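Local structure of precorrin-6A reductase (Rhodobacter capsulatus, 4X7G) at residues A[235-238]-A[239-243]; A[111-115]-A[116-120]; A[58-62]-A[63-67]. The protein catalyses the NADPH-dependent reduction of precorrin-6A, a step in the biosynthesis of the corrin ring of cobalamin. All coordinates share one frame; numbering follows the deposited sequence. Where two conformers were deposited one is given.

Along the chain the order is interaction 3, interaction 2, interaction 1, yet in space the first and last are neighbours. Their centres are 20 Å apart, and Trp-240 CZ3 rests 4.0 Å from His-67 CD2. Both belong to the parallel sheet that contains strands 67-70 and 229-231: interaction 3 ends the helix that leads into strand 67-70, and interaction 1 lies on helix 234-243, which follows strand 229-231. Interaction 2 belongs to the other six-stranded sheet, with its centre 34 Å from interaction 1 and 38 Å from interaction 3. The chain returns from the second sheet to add strand 229-231 to the edge of the first, consistent with the strand-swapping between Rossmann-fold domains reported for CobK.

Interaction 1. Residues A[235-238]-A[239-243]; sequences EGVM and GWLAD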
ATOM      1  N   GLU A 235      -7.067  12.438 -11.144  1.00 18.49           N
ATOM      2  CA  GLU A 235      -7.917  13.503 -11.534  1.00 18.04           C
ATOM      3  C   GLU A 235      -8.957  13.840 -10.449  1.00 16.47           C
ATOM      4  O   GLU A 235      -9.253  15.039 -10.242  1.00 17.57           O
ATOM      5  CB  GLU A 235      -8.671  13.060 -12.817  1.00 22.41           C
ATOM      6  CG  GLU A 235      -9.561  14.145 -13.382  1.00 30.15           C
ATOM      7  CD  GLU A 235     -10.489  13.670 -14.531  1.00 46.89           C
ATOM      8  OE1 GLU A 235     -11.057  12.535 -14.447  1.00 59.00           O
ATOM      9  OE2 GLU A 235     -10.685  14.463 -15.506  1.00 53.31           O
ATOM     10  N   GLY A 236      -9.467  12.810  -9.816  1.00 16.74           N
ATOM     11  CA  GLY A 236     -10.336  13.028  -8.676  1.00 15.43           C
ATOM     12  C   GLY A 236      -9.686  13.824  -7.535  1.00 14.65           C
ATOM     13  O   GLY A 236     -10.311  14.674  -6.970  1.00 14.60           O
ATOM     14  N   VAL A 237      -8.437  13.546  -7.230  1.00 14.33           N
ATOM     15  CA  VAL A 237      -7.751  14.248  -6.171  1.00 13.67           C
ATOM     16  C   VAL A 237      -7.603  15.691  -6.590  1.00 13.18           C
ATOM     17  O   VAL A 237      -7.824  16.615  -5.799  1.00 13.89           O
ATOM     18  CB  VAL A 237      -6.365  13.609  -5.854  1.00 13.34           C
ATOM     19  CG1 VAL A 237      -5.590  14.525  -4.961  1.00 13.48           C
ATOM     20  CG2 VAL A 237      -6.497  12.238  -5.362  1.00 14.06           C
HETATM   21  N   MSE A 238      -7.235  15.961  -7.834  0.50 13.93           N
HETATM   22  CA  MSE A 238      -6.980  17.296  -8.219  0.50 13.50           C
HETATM   23  C   MSE A 238      -8.293  18.119  -8.213  0.50 13.55           C
HETATM   24  O   MSE A 238      -8.299  19.252  -7.812  0.50 13.95           O
HETATM   25  CB  MSE A 238      -6.354  17.361  -9.593  0.50 15.66           C
HETATM   26  CG  MSE A 238      -4.941  16.662  -9.547  0.50 15.00           C
HETATM   27 SE   MSE A 238      -3.672  16.956  -8.022  0.50 16.02          SE
HETATM   28  CE  MSE A 238      -3.539  18.865  -8.305  0.50 15.59           C
ATOM     29  N   GLY A 239      -9.401  17.497  -8.639  1.00 14.31           N
ATOM     30  CA  GLY A 239     -10.734  18.190  -8.554  1.00 13.46           C
ATOM     31  C   GLY A 239     -11.125  18.447  -7.125  1.00 12.50           C
ATOM     32  O   GLY A 239     -11.658  19.519  -6.807  1.00 13.68           O
ATOM     33  N   TRP A 240     -10.925  17.470  -6.234  1.00 11.47           N
ATOM     34  CA  TRP A 240     -11.226  17.651  -4.818  1.00 11.76           C
ATOM     35  C   TRP A 240     -10.430  18.767  -4.252  1.00 11.88           C
ATOM     36  O   TRP A 240     -10.953  19.623  -3.506  1.00 12.35           O
ATOM     37  CB  TRP A 240     -11.011  16.312  -4.112  1.00 11.78           C
ATOM     38  CG  TRP A 240     -11.311  16.309  -2.642  1.00 11.94           C
ATOM     39  CD1 TRP A 240     -12.478  15.824  -2.061  1.00 12.20           C
ATOM     40  CD2 TRP A 240     -10.508  16.756  -1.586  1.00 12.14           C
ATOM     41  NE1 TRP A 240     -12.422  15.959  -0.722  1.00 12.61           N
ATOM     42  CE2 TRP A 240     -11.238  16.549  -0.382  1.00 12.46           C
ATOM     43  CE3 TRP A 240      -9.205  17.262  -1.502  1.00 11.94           C
ATOM     44  CZ2 TRP A 240     -10.731  16.901   0.825  1.00 13.40           C
ATOM     45  CZ3 TRP A 240      -8.702  17.574  -0.283  1.00 12.10           C
ATOM     46  CH2 TRP A 240      -9.430  17.400   0.884  1.00 12.75           C
ATOM     47  N   LEU A 241      -9.112  18.869  -4.574  1.00 11.81           N
ATOM     48  CA  LEU A 241      -8.327  19.900  -4.006  1.00 12.03           C
ATOM     49  C   LEU A 241      -8.825  21.277  -4.483  1.00 11.83           C
ATOM     50  O   LEU A 241      -8.924  22.204  -3.675  1.00 12.85           O
ATOM     51  CB  LEU A 241      -6.844  19.745  -4.429  1.00 12.83           C
ATOM     52  CG  LEU A 241      -6.062  18.679  -3.705  1.00 12.09           C
ATOM     53  CD1 LEU A 241      -4.735  18.348  -4.397  1.00 14.39           C
ATOM     54  CD2 LEU A 241      -5.818  19.074  -2.297  1.00 13.59           C
ATOM     55  N   ALA A 242      -9.083  21.378  -5.773  1.00 13.46           N
ATOM     56  CA  ALA A 242      -9.625  22.652  -6.295  1.00 13.34           C
ATOM     57  C   ALA A 242     -10.946  23.070  -5.583  1.00 13.14           C
ATOM     58  O   ALA A 242     -11.097  24.204  -5.132  1.00 13.61           O
ATOM     59  CB  ALA A 242      -9.797  22.604  -7.772  1.00 15.85           C
ATOM     60  N   ASP A 243     -11.803  22.054  -5.484  1.00 13.25           N
ATOM     61  CA  ASP A 243     -13.139  22.264  -4.814  1.00 12.20           C
ATOM     62  C   ASP A 243     -13.020  22.708  -3.407  1.00 14.07           C
ATOM     63  O   ASP A 243     -13.868  23.526  -2.919  1.00 14.53           O
ATOM     64  CB  ASP A 243     -13.950  21.005  -4.841  1.00 13.90           C
ATOM     65  CG  ASP A 243     -14.568  20.660  -6.096  1.00 13.59           C
ATOM     66  OD1 ASP A 243     -14.551  21.402  -7.139  1.00 15.26           O
ATOM     67  OD2 ASP A 243     -15.170  19.536  -6.196  1.00 16.71           O
TER
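Val-237 and Leu-241 stand side by side, one helical turn apart and pointing the same way, with Val-237 CG1 4.0 Å from Leu-241 CD1. The valine sets CG1 anti to the backbone N (chi1 169°), a rotation that turns this methyl on toward the next turn. Leu-241 also folds over the backbone below it, CG lying 3.4 Å from Val-237 O. That oxygen accepts from Leu-241 N at 2.9 Å. The residues before and after repeat the i to i+4 bond: Gly-239 N donates to Glu-235 O, Trp-240 N to Gly-236 O at 3.0 Å, and Ala-242 N to Met-238 O with an N-H...O angle of 169°. Met-238, a selenomethionine, was modelled in two conformers. In one its bent chain crosses Leu-241, but that approach remains tentative.

Farther out, Val-237 and Leu-241 share Ile-69 of strand 67-70, and Val-237 also meets Phe-97 of strand 93-97 and Leu-16 of helix 11-22. Trp-240 packs its indole against Ile-69, Ala-93 and Cys-95; its NE1 bonds to Asp-229 OD2, and its ring stacks with His-244. The exposed Glu-235 and Ala-242 complete the pattern of an amphipathic alpha-helix laid, apolar side inward, on the parallel sheet of a Rossmann-type domain.

Interaction 2. Residues A[111-115]-A[116-120]; sequences THVPD and LAAAV
Asp-115 reaches forward over the first turn of helix 116-122 and takes hold of Ala-118, three residues on. At the root of the side chain, CB lies 3.0 Å from Leu-116 N. The next bond places CG between the backbone N and the carbonyl carbon (chi1 58°), which folds the carboxylate back over the start of the helix, CG now 3.7 Å from Leu-116 N. At the tip OD1 accepts from Ala-118 N at 3.0 Å, nearly along its C-O axis and with an N-H...O angle of 155°. The same oxygen lies 3.5 Å from Ala-118 CB. This is an N-cap, set where strand 109-113, at the edge of the second Rossmann-type sheet, gives way to the helix packed on that sheet: Asp-115 occupies the position just before the helix, where amides of the first turn have no carbonyl of a preceding turn to donate to. A carboxylate there is also likely to be favoured by the positive end of the helix dipole. The Asp-115 backbone continues the theme, its O accepting from Ala-119 N at 3.2 Å, the first i to i+4 bond of the helix.

Beneath the cap the junction is apolar. Pro-114 sets CD and CG against Ala-118 CB, CD at 3.6 Å. Val-113, the last residue of strand 109-113, points toward the helix and spreads across two alanines: its CB meets Ala-118 CB, while CG2 approaches Ala-119 CB to 3.9 Å. Backbone bonds from Val-113 to Leu-219 and Asp-221 tie this strand end to the outer side of strand 216-220. Ile-220 of that strand touches both Val-113 and Leu-116, and Ile-218 touches Ala-119.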
ATOM      1  N   THR A 111      -9.843 -16.717  -5.064  1.00 10.02           N
ATOM      2  CA  THR A 111     -10.719 -16.888  -3.900  1.00 10.13           C
ATOM      3  C   THR A 111     -10.511 -15.733  -2.979  1.00 10.76           C
ATOM      4  O   THR A 111      -9.388 -15.158  -2.948  1.00 13.76           O
ATOM      5  CB  THR A 111     -10.571 -18.217  -3.211  1.00 11.76           C
ATOM      6  OG1 THR A 111      -9.188 -18.396  -2.872  1.00 12.79           O
ATOM      7  CG2 THR A 111     -11.035 -19.371  -4.046  1.00 12.86           C
ATOM      8  N   HIS A 112     -11.489 -15.323  -2.224  1.00 10.04           N
ATOM      9  CA  HIS A 112     -11.469 -14.251  -1.314  1.00 10.24           C
ATOM     10  C   HIS A 112     -11.513 -14.690   0.108  1.00 10.19           C
ATOM     11  O   HIS A 112     -12.270 -15.678   0.422  1.00 10.86           O
ATOM     12  CB  HIS A 112     -12.754 -13.358  -1.557  1.00 11.08           C
ATOM     13  CG  HIS A 112     -12.767 -12.738  -2.904  1.00 12.96           C
ATOM     14  ND1 HIS A 112     -13.254 -13.249  -4.066  1.00 17.27           N
ATOM     15  CD2 HIS A 112     -12.286 -11.535  -3.175  1.00 13.55           C
ATOM     16  CE1 HIS A 112     -13.031 -12.358  -5.065  1.00 13.69           C
ATOM     17  NE2 HIS A 112     -12.441 -11.348  -4.526  1.00 18.24           N
ATOM     18  N   VAL A 113     -10.754 -14.050   0.946  1.00 10.17           N
ATOM     19  CA  VAL A 113     -10.720 -14.279   2.388  1.00 10.34           C
ATOM     20  C   VAL A 113     -10.705 -12.930   3.099  1.00 11.43           C
ATOM     21  O   VAL A 113     -10.302 -11.918   2.529  1.00 11.37           O
ATOM     22  CB  VAL A 113      -9.518 -15.106   2.792  1.00 10.77           C
ATOM     23  CG1 VAL A 113      -9.594 -16.519   2.212  1.00 11.85           C
ATOM     24  CG2 VAL A 113      -8.197 -14.483   2.457  1.00 11.04           C
ATOM     25  N   PRO A 114     -11.165 -12.910   4.346  1.00 11.83           N
ATOM     26  CA  PRO A 114     -11.356 -11.601   4.989  1.00 13.62           C
ATOM     27  C   PRO A 114     -10.115 -10.998   5.541  1.00 14.20           C
ATOM     28  O   PRO A 114     -10.135  -9.737   5.770  1.00 14.93           O
ATOM     29  CB  PRO A 114     -12.334 -11.939   6.150  1.00 14.46           C
ATOM     30  CG  PRO A 114     -12.059 -13.386   6.472  1.00 15.09           C
ATOM     31  CD  PRO A 114     -11.944 -13.967   5.050  1.00 13.17           C
ATOM     32  N   ASP A 115      -9.080 -11.732   5.811  1.00 12.80           N
ATOM     33  CA  ASP A 115      -7.920 -11.234   6.515  1.00 14.05           C
ATOM     34  C   ASP A 115      -6.794 -12.200   6.345  1.00 12.70           C
ATOM     35  O   ASP A 115      -6.957 -13.264   5.686  1.00 12.74           O
ATOM     36  CB  ASP A 115      -8.254 -10.957   8.008  1.00 15.61           C
ATOM     37  CG  ASP A 115      -8.756 -12.137   8.696  1.00 16.90           C
ATOM     38  OD1 ASP A 115      -8.385 -13.304   8.471  1.00 16.81           O
ATOM     39  OD2 ASP A 115      -9.673 -11.820   9.586  1.00 25.33           O
ATOM     40  N   LEU A 116      -5.621 -11.843   6.841  1.00 13.73           N
ATOM     41  CA  LEU A 116      -4.486 -12.645   6.679  1.00 14.37           C
ATOM     42  C   LEU A 116      -4.559 -14.034   7.276  1.00 13.62           C
ATOM     43  O   LEU A 116      -4.146 -15.033   6.705  1.00 13.57           O
ATOM     44  CB  LEU A 116      -3.297 -11.874   7.233  1.00 17.76           C
ATOM     45  CG  LEU A 116      -2.752 -10.760   6.316  1.00 20.33           C
ATOM     46  CD1 LEU A 116      -2.074  -9.596   7.072  1.00 25.26           C
ATOM     47  CD2 LEU A 116      -1.812 -11.420   5.356  1.00 21.78           C
ATOM     48  N   ALA A 117      -5.139 -14.114   8.505  1.00 14.35           N
ATOM     49  CA  ALA A 117      -5.271 -15.450   9.137  1.00 15.39           C
ATOM     50  C   ALA A 117      -6.147 -16.420   8.305  1.00 13.42           C
ATOM     51  O   ALA A 117      -5.898 -17.576   8.192  1.00 13.63           O
ATOM     52  CB  ALA A 117      -5.834 -15.367  10.585  1.00 16.37           C
ATOM     53  N   ALA A 118      -7.152 -15.874   7.671  1.00 13.69           N
ATOM     54  CA  ALA A 118      -7.990 -16.692   6.798  1.00 14.57           C
ATOM     55  C   ALA A 118      -7.263 -17.110   5.526  1.00 13.67           C
ATOM     56  O   ALA A 118      -7.477 -18.179   4.967  1.00 13.06           O
ATOM     57  CB  ALA A 118      -9.267 -15.987   6.442  1.00 14.68           C
ATOM     58  N   ALA A 119      -6.285 -16.289   5.042  1.00 12.62           N
ATOM     59  CA  ALA A 119      -5.498 -16.702   3.941  1.00 12.22           C
ATOM     60  C   ALA A 119      -4.599 -17.878   4.294  1.00 12.82           C
ATOM     61  O   ALA A 119      -4.398 -18.794   3.537  1.00 12.72           O
ATOM     62  CB  ALA A 119      -4.616 -15.515   3.433  1.00 12.83           C
ATOM     63  N   VAL A 120      -4.046 -17.833   5.562  1.00 12.37           N
ATOM     64  CA  VAL A 120      -3.274 -18.957   6.003  1.00 12.71           C
ATOM     65  C   VAL A 120      -4.139 -20.240   6.009  1.00 12.97           C
ATOM     66  O   VAL A 120      -3.733 -21.278   5.500  1.00 12.84           O
ATOM     67  CB  VAL A 120      -2.765 -18.750   7.459  1.00 13.42           C
ATOM     68  CG1 VAL A 120      -1.914 -19.951   7.837  1.00 15.16           C
ATOM     69  CG2 VAL A 120      -1.926 -17.482   7.608  1.00 13.30           C
TER

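Interaction 3. Residues A[58-62]-A[63-67]; sequences DYLTR and EGVSH
A Schellman motif ends helix 52-63, and within it Tyr-59 and Glu-63 lie side by side while Leu-60 meets Val-65. Glu-63 N donates to Tyr-59 O at 2.9 Å, which sets the two residues one turn apart and lets their side chains run together. Glu-63 follows one face of the phenol, its CB 4.0 Å from the centroid of the Tyr-59 ring and only 15° off the ring normal, a CH-pi contact. The glutamate CG then follows the ring outward to 3.5 Å from Tyr-59 OH. Its chain bends at chi2 (67°), and the carboxylate comes to lie 14° from parallel with the ring, OE2 forming a salt bridge with Arg-3. The tyrosine ring also carries a cation-pi contact with Arg-46 and an edge-to-face contact with Phe-50. Shortening Tyr-59 to an alanine would probably leave the aliphatic part of Glu-63 without its ring face, Arg-46 without its pi partner and a gap beside Val-65.

The chain leaves the helix at Gly-64, whose positive phi suits a glycine. Two backbone bonds lead back into the last turn: Val-65 N to Leu-60 O at 3.1 Å, and the longer Gly-64 N to Thr-61 O at 3.3 Å. A water donates to both Leu-60 O and Val-65 O, at 2.7 Å from the latter, bridging the turn. The reversal brings Val-65 onto the helix, its CB 3.7 Å from Leu-60 CD2; Leu-5 of strand 4-7 touches both residues. On another side of the helix, Arg-62 holds Asp-58 OD2 side-on with two nitrogens, a salt bridge in which NE lies 2.8 Å from OD2. Beyond the turn, Ser-66 and His-67 begin pairing with Arg-3 and Leu-5, leading the chain into strand 67-70.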
ATOM      1  N   ASP A  58      -1.293  17.629  16.488  1.00 16.26           N
ATOM      2  CA  ASP A  58      -0.277  18.570  16.818  1.00 18.75           C
ATOM      3  C   ASP A  58       0.501  18.984  15.565  1.00 17.77           C
ATOM      4  O   ASP A  58       0.853  20.138  15.324  1.00 17.67           O
ATOM      5  CB  ASP A  58       0.732  18.091  17.900  1.00 23.61           C
ATOM      6  CG  ASP A  58       1.789  19.149  18.259  1.00 34.21           C
ATOM      7  OD1 ASP A  58       1.368  20.234  18.774  1.00 35.98           O
ATOM      8  OD2 ASP A  58       3.045  18.919  18.011  1.00 43.49           O
ATOM      9  N   TYR A  59       0.888  18.007  14.756  1.00 17.25           N
ATOM     10  CA  TYR A  59       1.621  18.284  13.504  1.00 16.81           C
ATOM     11  C   TYR A  59       0.802  19.163  12.559  1.00 15.79           C
ATOM     12  O   TYR A  59       1.324  20.145  11.999  1.00 15.91           O
ATOM     13  CB  TYR A  59       1.959  16.943  12.823  1.00 17.19           C
ATOM     14  CG  TYR A  59       2.606  17.158  11.520  1.00 16.70           C
ATOM     15  CD1 TYR A  59       3.936  17.368  11.447  1.00 18.67           C
ATOM     16  CD2 TYR A  59       1.833  17.180  10.361  1.00 18.61           C
ATOM     17  CE1 TYR A  59       4.574  17.550  10.181  1.00 19.73           C
ATOM     18  CE2 TYR A  59       2.418  17.428   9.136  1.00 20.37           C
ATOM     19  CZ  TYR A  59       3.690  17.569   9.050  1.00 17.59           C
ATOM     20  OH  TYR A  59       4.222  17.799   7.823  1.00 23.35           O
ATOM     21  N   LEU A  60      -0.458  18.786  12.349  1.00 15.24           N
ATOM     22  CA  LEU A  60      -1.257  19.560  11.421  1.00 15.13           C
ATOM     23  C   LEU A  60      -1.329  21.039  11.840  1.00 16.49           C
ATOM     24  O   LEU A  60      -1.332  21.954  11.033  1.00 16.56           O
ATOM     25  CB  LEU A  60      -2.692  18.990  11.340  1.00 15.98           C
ATOM     26  CG  LEU A  60      -2.805  17.567  10.786  1.00 14.15           C
ATOM     27  CD1 LEU A  60      -4.230  17.037  10.921  1.00 15.67           C
ATOM     28  CD2 LEU A  60      -2.403  17.547   9.281  1.00 15.20           C
ATOM     29  N   THR A  61      -1.385  21.213  13.170  1.00 17.06           N
ATOM     30  CA  THR A  61      -1.547  22.579  13.717  1.00 18.26           C
ATOM     31  C   THR A  61      -0.218  23.337  13.558  1.00 17.49           C
ATOM     32  O   THR A  61      -0.206  24.467  13.042  1.00 19.93           O
ATOM     33  CB  THR A  61      -1.994  22.486  15.216  1.00 18.16           C
ATOM     34  OG1 THR A  61      -3.189  21.748  15.291  1.00 21.87           O
ATOM     35  CG2 THR A  61      -2.186  23.885  15.819  1.00 22.74           C
ATOM     36  N   ARG A  62       0.859  22.761  13.999  1.00 18.46           N
ATOM     37  CA  ARG A  62       2.143  23.480  13.970  1.00 20.10           C
ATOM     38  C   ARG A  62       2.632  23.710  12.583  1.00 19.94           C
ATOM     39  O   ARG A  62       3.300  24.718  12.291  1.00 19.29           O
ATOM     40  CB  ARG A  62       3.191  22.850  14.832  1.00 27.56           C
ATOM     41  CG  ARG A  62       3.623  21.494  14.499  1.00 32.99           C
ATOM     42  CD  ARG A  62       4.805  21.184  15.400  1.00 40.55           C
ATOM     43  NE  ARG A  62       4.438  21.048  16.814  1.00 45.27           N
ATOM     44  CZ  ARG A  62       4.458  21.998  17.758  1.00 51.10           C
ATOM     45  NH1 ARG A  62       4.817  23.252  17.487  1.00 60.68           N
ATOM     46  NH2 ARG A  62       4.100  21.683  19.011  1.00 53.63           N
ATOM     47  N   GLU A  63       2.335  22.789  11.651  1.00 16.45           N
ATOM     48  CA  GLU A  63       2.830  22.846  10.275  1.00 18.16           C
ATOM     49  C   GLU A  63       1.912  23.742   9.510  1.00 17.00           C
ATOM     50  O   GLU A  63       2.285  24.107   8.349  1.00 20.62           O
ATOM     51  CB  GLU A  63       3.036  21.387   9.717  1.00 18.08           C
ATOM     52  CG  GLU A  63       3.729  21.229   8.353  1.00 21.40           C
ATOM     53  CD  GLU A  63       5.183  21.647   8.391  1.00 19.32           C
ATOM     54  OE1 GLU A  63       5.974  21.418   9.393  1.00 21.42           O
ATOM     55  OE2 GLU A  63       5.578  22.064   7.289  1.00 24.46           O
ATOM     56  N   GLY A  64       0.704  24.072   9.932  1.00 16.88           N
ATOM     57  CA  GLY A  64      -0.224  24.817   9.204  1.00 16.20           C
ATOM     58  C   GLY A  64      -0.793  24.138   7.974  1.00 17.38           C
ATOM     59  O   GLY A  64      -1.027  24.755   6.943  1.00 18.51           O
ATOM     60  N   VAL A  65      -1.068  22.855   8.078  1.00 15.75           N
ATOM     61  CA  VAL A  65      -1.651  22.058   6.963  1.00 13.70           C
ATOM     62  C   VAL A  65      -3.094  22.488   6.704  1.00 13.82           C
ATOM     63  O   VAL A  65      -3.926  22.579   7.606  1.00 14.95           O
ATOM     64  CB  VAL A  65      -1.518  20.581   7.278  1.00 15.40           C
ATOM     65  CG1 VAL A  65      -2.219  19.744   6.233  1.00 12.81           C
ATOM     66  CG2 VAL A  65      -0.055  20.157   7.374  1.00 14.94           C
ATOM     67  N   SER A  66      -3.423  22.701   5.433  1.00 12.80           N
ATOM     68  CA  SER A  66      -4.753  22.987   5.055  1.00 12.17           C
ATOM     69  C   SER A  66      -5.565  21.828   4.588  1.00 12.18           C
ATOM     70  O   SER A  66      -6.811  21.835   4.666  1.00 13.91           O
ATOM     71  CB  SER A  66      -4.737  24.045   3.941  1.00 12.83           C
ATOM     72  OG  SER A  66      -3.999  23.649   2.791  1.00 12.88           O
ATOM     73  N   HIS A  67      -4.928  20.835   3.981  1.00 11.42           N
ATOM     74  CA  HIS A  67      -5.575  19.693   3.357  1.00 11.08           C
ATOM     75  C   HIS A  67      -4.638  18.525   3.525  1.00 11.49           C
ATOM     76  O   HIS A  67      -3.401  18.641   3.328  1.00 11.57           O
ATOM     77  CB  HIS A  67      -5.840  19.881   1.844  1.00 11.43           C
ATOM     78  CG  HIS A  67      -6.595  21.110   1.497  1.00 11.79           C
ATOM     79  ND1 HIS A  67      -6.027  22.350   1.517  1.00 12.19           N
ATOM     80  CD2 HIS A  67      -7.874  21.252   1.119  1.00 12.25           C
ATOM     81  CE1 HIS A  67      -6.975  23.222   1.217  1.00 13.82           C
ATOM     82  NE2 HIS A  67      -8.088  22.588   0.894  1.00 13.96           N
TER
HETATM   83  O   HOH W   1      -3.950  23.229  10.270  1.00 27.28           O